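Local coordinates for DegV domain-containing protein spr0652 (Streptococcus pneumoniae, PDB 6CNG) that binds linoleic acid and probably other long-chain fatty acids, consistent with a role as the lipid-carrying subunit of a bacterial fatty acid kinase, at residues K177-L188 with F287-Y298; M21-S29 with A94-T105. All coordinates share one frame; numbering follows the deposited sequence.

Contact 1: residues K177-L188 with F287-Y298; sequences KLLFVLAKVDNL and FYAEEGGLLMGY. With EIC (linoleic acid), chain C; ACT (acetate ion), chain I.
Phe180 CB meets Leu295 CD2 at 3.6 Å on the sheet face that both share with Leu178, and this face is turned to linoleic acid. The same Leu295 methyl touches EIC C13. EIC C14 lies over one face of the Phe180 ring, toward its rim; with CG set between the backbone N and the carbonyl carbon (chi1 55°), the ring is carried over to the lipid. From the helix end, Tyr288 CB packs on EIC C10 at 3.3 Å. EIC C5 lies over one face of the Tyr288 ring, whose CD2 and CE2 run beside C7 to C3; its hydroxyl bonds to Ser83.

Alternating backbone pairs, among them Met296 N to Leu179 O at 2.8 Å, set Leu178, Phe180 and Leu295 on one face. On the reverse face, Lys177 CB packs over the Tyr298 ring in a CH-pi contact. Beyond the strands, in helices 186-190 and 283-289, Asn187 ND2 gives a nearly straight bond (174°) to Phe287 O, and its amide stacks on the Phe287 ring with the planes 25° apart. Glu290 OE2 accepts Asn187 N at 2.9 Å from above the carboxylate plane, and accepts a hydrogen bond from a water that also donates to Tyr288 O and accepts from Leu188 N. These bonds hold the helix ends that carry Tyr288. Glu290 OE1 is bonded to Tyr75.

Gly292 and Gly293 form a G1 bulge against Arg254. Strands 176-182 and 294-300 are the two middle strands of a six-stranded mixed sheet, flanked by 207-213 and 247-253 respectively, with helix 228-242 covering the Leu179, Met296 and Tyr298 face.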
loop_
_atom_site.group_PDB
_atom_site.type_symbol
_atom_site.label_atom_id
_atom_site.label_comp_id
_atom_site.label_asym_id
_atom_site.label_seq_id
_atom_site.Cartn_x
_atom_site.Cartn_y
_atom_site.Cartn_z
ATOM N N LYS A 177 5.960 -0.913 9.373
ATOM C CA LYS A 177 6.973 -0.386 8.473
ATOM C C LYS A 177 6.784 -0.981 7.075
ATOM O O LYS A 177 5.994 -1.904 6.875
ATOM C CB LYS A 177 8.377 -0.670 9.037
ATOM C CG LYS A 177 8.644 -0.118 10.498
ATOM C CD LYS A 177 8.873 1.386 10.594
ATOM C CE LYS A 177 8.930 1.930 12.063
ATOM N NZ LYS A 177 8.949 3.435 12.169
ATOM N N LEU A 178 7.539 -0.446 6.103
ATOM C CA LEU A 178 7.549 -0.962 4.737
ATOM C C LEU A 178 8.976 -1.125 4.231
ATOM O O LEU A 178 9.794 -0.222 4.356
ATOM C CB LEU A 178 6.783 -0.031 3.777
ATOM C CG LEU A 178 6.666 -0.548 2.329
ATOM C CD1 LEU A 178 5.618 -1.602 2.192
ATOM C CD2 LEU A 178 6.364 0.548 1.366
ATOM N N LEU A 179 9.264 -2.265 3.636
ATOM C CA LEU A 179 10.458 -2.449 2.836
ATOM C C LEU A 179 10.004 -2.804 1.431
ATOM O O LEU A 179 9.026 -3.527 1.258
ATOM C CB LEU A 179 11.301 -3.597 3.362
ATOM C CG LEU A 179 12.425 -3.351 4.362
ATOM C CD1 LEU A 179 12.864 -4.648 5.012
ATOM C CD2 LEU A 179 13.623 -2.738 3.681
ATOM N N PHE A 180 10.697 -2.284 0.432
ATOM C CA PHE A 180 10.405 -2.642 -0.950
ATOM C C PHE A 180 11.671 -3.096 -1.645
ATOM O O PHE A 180 12.782 -2.728 -1.262
ATOM C CB PHE A 180 9.728 -1.502 -1.706
ATOM C CG PHE A 180 10.476 -0.215 -1.676
ATOM C CD1 PHE A 180 11.560 -0.010 -2.496
ATOM C CD2 PHE A 180 10.066 0.808 -0.845
ATOM C CE1 PHE A 180 12.217 1.159 -2.475
ATOM C CE2 PHE A 180 10.732 1.990 -0.819
ATOM C CZ PHE A 180 11.801 2.178 -1.622
ATOM N N VAL A 181 11.492 -3.944 -2.641
ATOM C CA VAL A 181 12.546 -4.259 -3.588
ATOM C C VAL A 181 12.015 -4.063 -4.990
ATOM O O VAL A 181 11.059 -4.730 -5.400
ATOM C CB VAL A 181 13.063 -5.689 -3.460
ATOM C CG1 VAL A 181 14.178 -5.888 -4.444
ATOM C CG2 VAL A 181 13.479 -5.926 -2.036
ATOM N N LEU A 182 12.668 -3.202 -5.729
ATOM C CA LEU A 182 12.241 -2.874 -7.067
ATOM C C LEU A 182 13.362 -3.179 -8.046
ATOM O O LEU A 182 14.473 -2.681 -7.910
ATOM C CB LEU A 182 11.847 -1.403 -7.131
ATOM C CG LEU A 182 10.965 -0.897 -6.011
ATOM C CD1 LEU A 182 10.654 0.567 -6.213
ATOM C CD2 LEU A 182 9.691 -1.677 -5.941
ATOM N N ALA A 183 13.032 -3.966 -9.062
ATOM C CA ALA A 183 13.909 -4.179 -10.196
ATOM C C ALA A 183 13.803 -3.068 -11.229
ATOM O O ALA A 183 14.733 -2.871 -12.006
ATOM C CB ALA A 183 13.531 -5.502 -10.830
ATOM N N LYS A 184 12.705 -2.337 -11.251
ATOM C CA LYS A 184 12.580 -1.224 -12.162
ATOM C C LYS A 184 11.881 -0.110 -11.427
ATOM O O LYS A 184 11.001 -0.358 -10.601
ATOM C CB LYS A 184 11.734 -1.596 -13.358
ATOM C CG LYS A 184 12.505 -2.353 -14.402
ATOM C CD LYS A 184 11.650 -3.134 -15.328
ATOM C CE LYS A 184 12.337 -3.277 -16.679
ATOM N NZ LYS A 184 13.820 -3.302 -16.570
ATOM N N VAL A 185 12.286 1.115 -11.724
ATOM C CA VAL A 185 11.723 2.291 -11.056
ATOM C C VAL A 185 11.409 3.383 -12.060
ATOM O O VAL A 185 11.227 4.545 -11.703
ATOM C CB VAL A 185 12.673 2.810 -9.963
ATOM C CG1 VAL A 185 12.963 1.732 -8.942
ATOM C CG2 VAL A 185 13.941 3.291 -10.579
ATOM N N ASP A 186 11.318 3.006 -13.323
ATOM C CA ASP A 186 11.184 3.995 -14.376
ATOM C C ASP A 186 9.893 4.776 -14.252
ATOM O O ASP A 186 9.873 5.973 -14.496
ATOM C CB ASP A 186 11.277 3.308 -15.732
ATOM C CG ASP A 186 12.524 2.448 -15.850
ATOM O OD1 ASP A 186 13.583 2.891 -15.376
ATOM O OD2 ASP A 186 12.449 1.322 -16.372
ATOM N N ASN A 187 8.796 4.120 -13.895
ATOM C CA ASN A 187 7.542 4.847 -13.807
ATOM C C ASN A 187 7.544 5.821 -12.644
ATOM O O ASN A 187 6.969 6.905 -12.743
ATOM C CB ASN A 187 6.377 3.880 -13.700
ATOM C CG ASN A 187 6.069 3.208 -15.020
ATOM O OD1 ASN A 187 6.502 3.636 -16.075
ATOM N ND2 ASN A 187 5.350 2.138 -14.955
ATOM N N LEU A 188 8.162 5.449 -11.530
ATOM C CA LEU A 188 8.361 6.399 -10.443
ATOM C C LEU A 188 9.104 7.643 -10.920
ATOM O O LEU A 188 8.689 8.775 -10.659
ATOM C CB LEU A 188 9.131 5.726 -9.308
ATOM C CG LEU A 188 8.327 4.753 -8.463
ATOM C CD1 LEU A 188 9.256 3.814 -7.717
ATOM C CD2 LEU A 188 7.406 5.502 -7.519
ATOM N N PHE A 287 1.821 -0.696 -11.188
ATOM C CA PHE A 287 2.334 0.296 -12.099
ATOM C C PHE A 287 3.617 0.893 -11.585
ATOM O O PHE A 287 4.551 1.130 -12.355
ATOM C CB PHE A 287 1.276 1.380 -12.228
ATOM C CG PHE A 287 1.705 2.548 -13.024
ATOM C CD1 PHE A 287 2.005 2.423 -14.349
ATOM C CD2 PHE A 287 1.776 3.780 -12.451
ATOM C CE1 PHE A 287 2.389 3.513 -15.073
ATOM C CE2 PHE A 287 2.166 4.861 -13.179
ATOM C CZ PHE A 287 2.457 4.734 -14.479
ATOM N N TYR A 288 3.680 1.154 -10.301
ATOM C CA TYR A 288 4.839 1.836 -9.759
ATOM C C TYR A 288 5.910 0.903 -9.258
ATOM O O TYR A 288 7.094 1.228 -9.353
ATOM C CB TYR A 288 4.390 2.740 -8.641
ATOM C CG TYR A 288 3.908 4.005 -9.175
ATOM C CD1 TYR A 288 4.757 4.822 -9.896
ATOM C CD2 TYR A 288 2.626 4.395 -8.981
ATOM C CE1 TYR A 288 4.340 5.996 -10.384
ATOM C CE2 TYR A 288 2.188 5.591 -9.468
ATOM C CZ TYR A 288 3.051 6.394 -10.178
ATOM O OH TYR A 288 2.633 7.608 -10.687
ATOM N N ALA A 289 5.540 -0.232 -8.714
ATOM C CA ALA A 289 6.567 -1.179 -8.299
ATOM C C ALA A 289 7.140 -1.939 -9.479
ATOM O O ALA A 289 8.295 -2.377 -9.427
ATOM C CB ALA A 289 5.995 -2.159 -7.280
ATOM N N GLU A 290 6.329 -2.110 -10.526
ATOM C CA GLU A 290 6.721 -2.709 -11.791
ATOM C C GLU A 290 7.053 -4.183 -11.664
ATOM O O GLU A 290 6.932 -4.778 -10.592
ATOM C CB GLU A 290 7.881 -1.931 -12.411
ATOM C CG GLU A 290 7.527 -0.465 -12.703
ATOM C CD GLU A 290 8.358 0.142 -13.824
ATOM O OE1 GLU A 290 8.426 -0.443 -14.925
ATOM O OE2 GLU A 290 8.949 1.207 -13.604
ATOM N N GLU A 291 7.446 -4.780 -12.769
ATOM C CA GLU A 291 7.579 -6.223 -12.806
ATOM C C GLU A 291 8.729 -6.669 -11.929
ATOM O O GLU A 291 9.817 -6.092 -11.957
ATOM C CB GLU A 291 7.763 -6.673 -14.240
ATOM C CG GLU A 291 6.560 -6.357 -15.109
ATOM C CD GLU A 291 5.355 -7.154 -14.730
ATOM O OE1 GLU A 291 4.240 -6.717 -15.062
ATOM O OE2 GLU A 291 5.512 -8.214 -14.097
ATOM N N GLY A 292 8.469 -7.707 -11.154
ATOM C CA GLY A 292 9.399 -8.199 -10.172
ATOM C C GLY A 292 9.379 -7.448 -8.862
ATOM O O GLY A 292 10.192 -7.748 -7.988
ATOM N N GLY A 293 8.487 -6.483 -8.705
ATOM C CA GLY A 293 8.514 -5.632 -7.543
ATOM C C GLY A 293 7.880 -6.272 -6.327
ATOM O O GLY A 293 7.049 -7.175 -6.409
ATOM N N LEU A 294 8.286 -5.764 -5.167
ATOM C CA LEU A 294 7.781 -6.230 -3.888
ATOM C C LEU A 294 7.614 -5.056 -2.949
ATOM O O LEU A 294 8.519 -4.235 -2.827
ATOM C CB LEU A 294 8.784 -7.192 -3.269
ATOM C CG LEU A 294 8.546 -7.504 -1.789
ATOM C CD1 LEU A 294 7.293 -8.318 -1.585
ATOM C CD2 LEU A 294 9.736 -8.225 -1.233
ATOM N N LEU A 295 6.462 -4.998 -2.285
ATOM C CA LEU A 295 6.183 -4.017 -1.245
ATOM C C LEU A 295 5.740 -4.793 -0.016
ATOM O O LEU A 295 4.583 -5.202 0.084
ATOM C CB LEU A 295 5.070 -3.062 -1.631
ATOM C CG LEU A 295 5.172 -2.163 -2.840
ATOM C CD1 LEU A 295 4.628 -0.784 -2.446
ATOM C CD2 LEU A 295 6.603 -2.101 -3.375
ATOM N N MET A 296 6.637 -4.938 0.937
ATOM C CA MET A 296 6.403 -5.771 2.093
ATOM C C MET A 296 6.109 -4.902 3.311
ATOM O O MET A 296 6.961 -4.133 3.744
ATOM C CB MET A 296 7.666 -6.589 2.306
ATOM C CG MET A 296 7.727 -7.281 3.575
ATOM S SD MET A 296 9.014 -8.534 3.580
ATOM C CE MET A 296 10.504 -7.511 3.553
ATOM N N GLY A 297 4.907 -5.031 3.851
ATOM C CA GLY A 297 4.584 -4.434 5.126
ATOM C C GLY A 297 4.824 -5.416 6.259
ATOM O O GLY A 297 4.673 -6.623 6.095
ATOM N N TYR A 298 5.223 -4.887 7.413
ATOM C CA TYR A 298 5.562 -5.759 8.535
ATOM C C TYR A 298 5.453 -5.034 9.867
ATOM O O TYR A 298 5.475 -3.803 9.945
ATOM C CB TYR A 298 6.951 -6.414 8.386
ATOM C CG TYR A 298 8.112 -5.450 8.342
ATOM C CD1 TYR A 298 8.501 -4.827 7.155
ATOM C CD2 TYR A 298 8.841 -5.149 9.504
ATOM C CE1 TYR A 298 9.556 -3.949 7.113
ATOM C CE2 TYR A 298 9.915 -4.249 9.467
ATOM C CZ TYR A 298 10.274 -3.664 8.275
ATOM O OH TYR A 298 11.316 -2.796 8.243
HETATM C C1 EIC C . -1.180 9.488 -7.905
HETATM C C2 EIC C . -0.647 8.205 -7.277
HETATM C C3 EIC C . 0.852 8.198 -7.078
HETATM C C4 EIC C . 1.288 7.057 -6.188
HETATM C C5 EIC C . 2.773 7.100 -5.898
HETATM C C6 EIC C . 3.197 6.019 -4.910
HETATM C C7 EIC C . 3.262 4.614 -5.524
HETATM C C8 EIC C . 3.527 3.565 -4.460
HETATM C C9 EIC C . 3.452 2.206 -5.117
HETATM C C10 EIC C . 4.534 1.585 -5.533
HETATM C C11 EIC C . 5.928 2.183 -5.407
HETATM C C12 EIC C . 6.795 1.066 -4.842
HETATM C C13 EIC C . 7.595 1.190 -3.805
HETATM C C14 EIC C . 7.770 2.499 -3.065
HETATM C C15 EIC C . 6.722 2.674 -1.969
HETATM C C16 EIC C . 6.963 3.988 -1.243
HETATM C C17 EIC C . 5.867 4.287 -0.262
HETATM C C18 EIC C . 6.132 5.621 0.398
HETATM O O1 EIC C . -1.719 10.384 -7.201
HETATM O O2 EIC C . -1.074 9.645 -9.147
HETATM C C ACT I . 14.134 0.559 -18.474
HETATM O O ACT I . 14.032 1.797 -18.271
HETATM O OXT ACT I . 13.822 -0.390 -17.690
HETATM C CH3 ACT I . 14.723 0.173 -19.885
HETATM O O HOH W 1 11.482 -0.555 6.519
HETATM O O HOH W 2 10.471 -3.936 -10.182
HETATM O O HOH W 3 8.600 2.493 -11.178
#

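Contact 2: residues M21-S29 with A94-T105; sequences MTWKIIADS and AFEGAKNIFLVT
Two neighbouring parallel strands of a mixed sheet, 23-28 and 100-105, meet here together with the turn that leads from helix 88-95 into the second strand. Trp23 and Asn100 lie side by side, with Asn100 CB over the six-membered ring in a CH-pi contact, 3.9 Å from its centroid. The Phe102 ring meets the same indole at the edge, CE1 to Trp23 CZ3 at 3.9 Å.

On the other face Lys24 runs out extended beyond CG along the methyl of Ala98. Lys24 NZ donates to Glu96 O (2.8 Å) and to Ala94 O (2.9 Å), lying in the plane of the Glu96 carbonyl but above the plane of the Ala94 carbonyl. The lysine thus ties the strand to the helix end and the type II turn from Phe95 to Ala98. Ile26, with CG1 anti to the carbonyl carbon (chi1 -47°), sends CD1 to the edge of the Phe95 ring and to Ile101 CG2. Backbone bonds such as Ile26 N to Phe102 O, 2.8 Å, zip the strands.

Strand 43-54 pairs with 23-28 and strand 132-137 with 100-105. Helices 143-157 and 162-174 pack on the Trp23 and Phe102 face, whereas helix 113-127 touches Phe95 and Leu103 on the other.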
loop_
_atom_site.group_PDB
_atom_site.type_symbol
_atom_site.label_atom_id
_atom_site.label_comp_id
_atom_site.label_asym_id
_atom_site.label_seq_id
_atom_site.Cartn_x
_atom_site.Cartn_y
_atom_site.Cartn_z
ATOM N N MET A 21 -25.536 0.692 14.242
ATOM C CA MET A 21 -24.080 0.832 14.563
ATOM C C MET A 21 -23.209 0.256 13.458
ATOM O O MET A 21 -22.772 -0.883 13.542
ATOM C CB MET A 21 -23.766 0.119 15.874
ATOM C CG MET A 21 -22.330 0.272 16.346
ATOM S SD MET A 21 -21.963 1.821 17.204
ATOM C CE MET A 21 -20.512 1.279 18.069
ATOM N N THR A 22 -22.918 1.071 12.449
ATOM C CA THR A 22 -22.267 0.614 11.234
ATOM C C THR A 22 -20.877 1.219 11.116
ATOM O O THR A 22 -20.595 2.295 11.647
ATOM C CB THR A 22 -23.074 0.935 9.973
ATOM O OG1 THR A 22 -23.184 2.340 9.799
ATOM C CG2 THR A 22 -24.480 0.349 10.046
ATOM N N TRP A 23 -20.012 0.467 10.452
ATOM C CA TRP A 23 -18.611 0.811 10.260
ATOM C C TRP A 23 -18.213 0.613 8.802
ATOM O O TRP A 23 -18.627 -0.348 8.152
ATOM C CB TRP A 23 -17.708 -0.103 11.074
ATOM C CG TRP A 23 -18.005 -0.174 12.488
ATOM C CD1 TRP A 23 -19.010 -0.844 13.069
ATOM C CD2 TRP A 23 -17.261 0.424 13.531
ATOM N NE1 TRP A 23 -18.954 -0.703 14.419
ATOM C CE2 TRP A 23 -17.884 0.085 14.725
ATOM C CE3 TRP A 23 -16.133 1.226 13.568
ATOM C CZ2 TRP A 23 -17.415 0.498 15.931
ATOM C CZ3 TRP A 23 -15.671 1.639 14.764
ATOM C CH2 TRP A 23 -16.299 1.273 15.930
ATOM N N LYS A 24 -17.405 1.533 8.293
ATOM C CA LYS A 24 -16.772 1.368 6.998
ATOM C C LYS A 24 -15.269 1.583 7.139
ATOM O O LYS A 24 -14.820 2.522 7.803
ATOM C CB LYS A 24 -17.346 2.322 5.948
ATOM C CG LYS A 24 -18.208 1.644 4.939
ATOM C CD LYS A 24 -18.845 2.609 3.936
ATOM C CE LYS A 24 -19.766 1.896 2.951
ATOM N NZ LYS A 24 -20.349 2.767 1.870
ATOM N N ILE A 25 -14.502 0.689 6.532
ATOM C CA ILE A 25 -13.076 0.882 6.314
ATOM C C ILE A 25 -12.897 1.177 4.834
ATOM O O ILE A 25 -13.226 0.341 3.985
ATOM C CB ILE A 25 -12.265 -0.354 6.730
ATOM C CG1 ILE A 25 -12.438 -0.626 8.220
ATOM C CG2 ILE A 25 -10.802 -0.146 6.392
ATOM C CD1 ILE A 25 -11.880 -1.974 8.646
ATOM N N ILE A 26 -12.385 2.364 4.538
ATOM C CA ILE A 26 -12.178 2.836 3.174
ATOM C C ILE A 26 -10.683 2.952 2.939
ATOM O O ILE A 26 -9.942 3.372 3.821
ATOM C CB ILE A 26 -12.865 4.194 2.937
ATOM C CG1 ILE A 26 -14.290 4.173 3.464
ATOM C CG2 ILE A 26 -12.855 4.515 1.464
ATOM C CD1 ILE A 26 -15.024 5.467 3.332
ATOM N N ALA A 27 -10.240 2.541 1.767
ATOM C CA ALA A 27 -8.845 2.693 1.401
ATOM C C ALA A 27 -8.768 3.019 -0.078
ATOM O O ALA A 27 -9.646 2.648 -0.842
ATOM C CB ALA A 27 -8.037 1.413 1.680
ATOM N N ASP A 28 -7.726 3.723 -0.479
ATOM C CA ASP A 28 -7.502 3.887 -1.910
ATOM C C ASP A 28 -6.769 2.659 -2.483
ATOM O O ASP A 28 -6.360 1.753 -1.756
ATOM C CB ASP A 28 -6.799 5.221 -2.181
ATOM C CG ASP A 28 -5.410 5.309 -1.567
ATOM O OD1 ASP A 28 -4.682 4.280 -1.579
ATOM O OD2 ASP A 28 -5.036 6.413 -1.105
ATOM N N SER A 29 -6.595 2.628 -3.807
ATOM C CA SER A 29 -6.032 1.445 -4.463
ATOM C C SER A 29 -4.486 1.308 -4.318
ATOM O O SER A 29 -3.879 0.438 -4.969
ATOM C CB SER A 29 -6.538 1.353 -5.900
ATOM O OG SER A 29 -6.034 2.372 -6.703
ATOM N N ALA A 94 -18.228 7.016 -1.182
ATOM C CA ALA A 94 -17.856 5.858 -0.391
ATOM C C ALA A 94 -18.313 5.967 1.056
ATOM O O ALA A 94 -18.461 4.946 1.726
ATOM C CB ALA A 94 -16.349 5.684 -0.460
ATOM N N PHE A 95 -18.555 7.170 1.543
ATOM C CA PHE A 95 -18.956 7.342 2.918
ATOM C C PHE A 95 -20.378 6.868 3.193
ATOM O O PHE A 95 -20.700 6.581 4.347
ATOM C CB PHE A 95 -18.861 8.814 3.285
ATOM C CG PHE A 95 -17.472 9.354 3.334
ATOM C CD1 PHE A 95 -16.385 8.540 3.535
ATOM C CD2 PHE A 95 -17.265 10.690 3.210
ATOM C CE1 PHE A 95 -15.149 9.057 3.599
ATOM C CE2 PHE A 95 -16.030 11.206 3.267
ATOM C CZ PHE A 95 -14.968 10.392 3.470
ATOM N N GLU A 96 -21.229 6.770 2.178
ATOM C CA GLU A 96 -22.658 6.620 2.414
ATOM C C GLU A 96 -23.009 5.320 3.134
ATOM O O GLU A 96 -22.436 4.265 2.871
ATOM C CB GLU A 96 -23.416 6.685 1.098
ATOM C CG GLU A 96 -24.911 6.828 1.346
ATOM C CD GLU A 96 -25.767 6.337 0.206
ATOM O OE1 GLU A 96 -26.980 6.610 0.238
ATOM O OE2 GLU A 96 -25.245 5.656 -0.709
ATOM N N GLY A 97 -23.974 5.403 4.049
ATOM C CA GLY A 97 -24.465 4.225 4.745
ATOM C C GLY A 97 -23.646 3.761 5.932
ATOM O O GLY A 97 -23.788 2.608 6.348
ATOM N N ALA A 98 -22.783 4.610 6.481
ATOM C CA ALA A 98 -21.956 4.227 7.614
ATOM C C ALA A 98 -21.884 5.376 8.603
ATOM O O ALA A 98 -21.849 6.542 8.206
ATOM C CB ALA A 98 -20.536 3.871 7.192
ATOM N N LYS A 99 -21.866 5.039 9.889
ATOM C CA LYS A 99 -21.771 6.051 10.934
ATOM C C LYS A 99 -20.353 6.216 11.484
ATOM O O LYS A 99 -20.007 7.288 11.991
ATOM C CB LYS A 99 -22.727 5.706 12.089
ATOM C CG LYS A 99 -24.209 5.494 11.709
ATOM C CD LYS A 99 -24.538 4.013 11.405
ATOM C CE LYS A 99 -25.823 3.492 12.086
ATOM N NZ LYS A 99 -25.704 3.372 13.566
ATOM N N ASN A 100 -19.540 5.173 11.394
ATOM C CA ASN A 100 -18.172 5.156 11.889
ATOM C C ASN A 100 -17.270 4.821 10.703
ATOM O O ASN A 100 -17.329 3.703 10.185
ATOM C CB ASN A 100 -18.045 4.070 12.950
ATOM C CG ASN A 100 -18.609 4.468 14.297
ATOM O OD1 ASN A 100 -19.187 5.517 14.476
ATOM N ND2 ASN A 100 -18.425 3.606 15.256
ATOM N N ILE A 101 -16.414 5.763 10.286
ATOM C CA ILE A 101 -15.636 5.635 9.054
ATOM C C ILE A 101 -14.157 5.879 9.312
ATOM O O ILE A 101 -13.778 6.915 9.856
ATOM C CB ILE A 101 -16.126 6.600 7.961
ATOM C CG1 ILE A 101 -17.576 6.312 7.601
ATOM C CG2 ILE A 101 -15.269 6.470 6.735
ATOM C CD1 ILE A 101 -18.240 7.427 6.856
ATOM N N PHE A 102 -13.327 4.934 8.876
ATOM C CA PHE A 102 -11.882 5.084 8.804
ATOM C C PHE A 102 -11.458 5.055 7.353
ATOM O O PHE A 102 -11.950 4.252 6.560
ATOM C CB PHE A 102 -11.159 3.972 9.560
ATOM C CG PHE A 102 -11.442 4.011 10.990
ATOM C CD1 PHE A 102 -12.598 3.473 11.494
ATOM C CD2 PHE A 102 -10.596 4.670 11.838
ATOM C CE1 PHE A 102 -12.882 3.567 12.836
ATOM C CE2 PHE A 102 -10.873 4.758 13.172
ATOM C CZ PHE A 102 -12.013 4.210 13.665
ATOM N N LEU A 103 -10.515 5.910 7.028
ATOM C CA LEU A 103 -10.075 6.079 5.664
ATOM C C LEU A 103 -8.563 6.077 5.699
ATOM O O LEU A 103 -7.955 6.960 6.292
ATOM C CB LEU A 103 -10.641 7.387 5.107
ATOM C CG LEU A 103 -10.546 7.650 3.616
ATOM C CD1 LEU A 103 -11.146 9.000 3.321
ATOM C CD2 LEU A 103 -9.129 7.560 3.088
ATOM N N VAL A 104 -7.961 5.079 5.075
ATOM C CA VAL A 104 -6.518 4.976 4.970
ATOM C C VAL A 104 -6.151 5.294 3.537
ATOM O O VAL A 104 -6.628 4.639 2.609
ATOM C CB VAL A 104 -6.037 3.569 5.340
ATOM C CG1 VAL A 104 -4.527 3.514 5.414
ATOM C CG2 VAL A 104 -6.653 3.144 6.630
ATOM N N THR A 105 -5.283 6.269 3.360
ATOM C CA THR A 105 -4.743 6.597 2.064
ATOM C C THR A 105 -3.285 6.185 1.946
ATOM O O THR A 105 -2.552 6.031 2.918
ATOM C CB THR A 105 -4.845 8.091 1.770
ATOM O OG1 THR A 105 -3.869 8.800 2.536
ATOM C CG2 THR A 105 -6.204 8.589 2.086
HETATM O O HOH W 4 -4.769 2.818 0.906
#

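How the contacts relate
Both contacts join strands distant in sequence, but in separate sheets: contact 1 is an antiparallel pair, contact 2 a parallel one. Their centres lie about 27 Å apart, on opposite sides of the chain's centre, and their nearest atoms about 9 Å apart, so neither touches the other. Linoleic acid relates them unequally. Contact 1 lines its pocket directly, whereas contact 2 approaches through one end, the side chain of Asp28. Asp28 is hydrogen-bonded to Ser113, and its side chain is about 6 Å from that of Ser111, whose OG is hydrogen-bonded to the fatty acid. The hydrocarbon chain packs on contact 1, while the carboxylate end is turned toward contact 2, about 8 Å from Asp28 (nearest atoms).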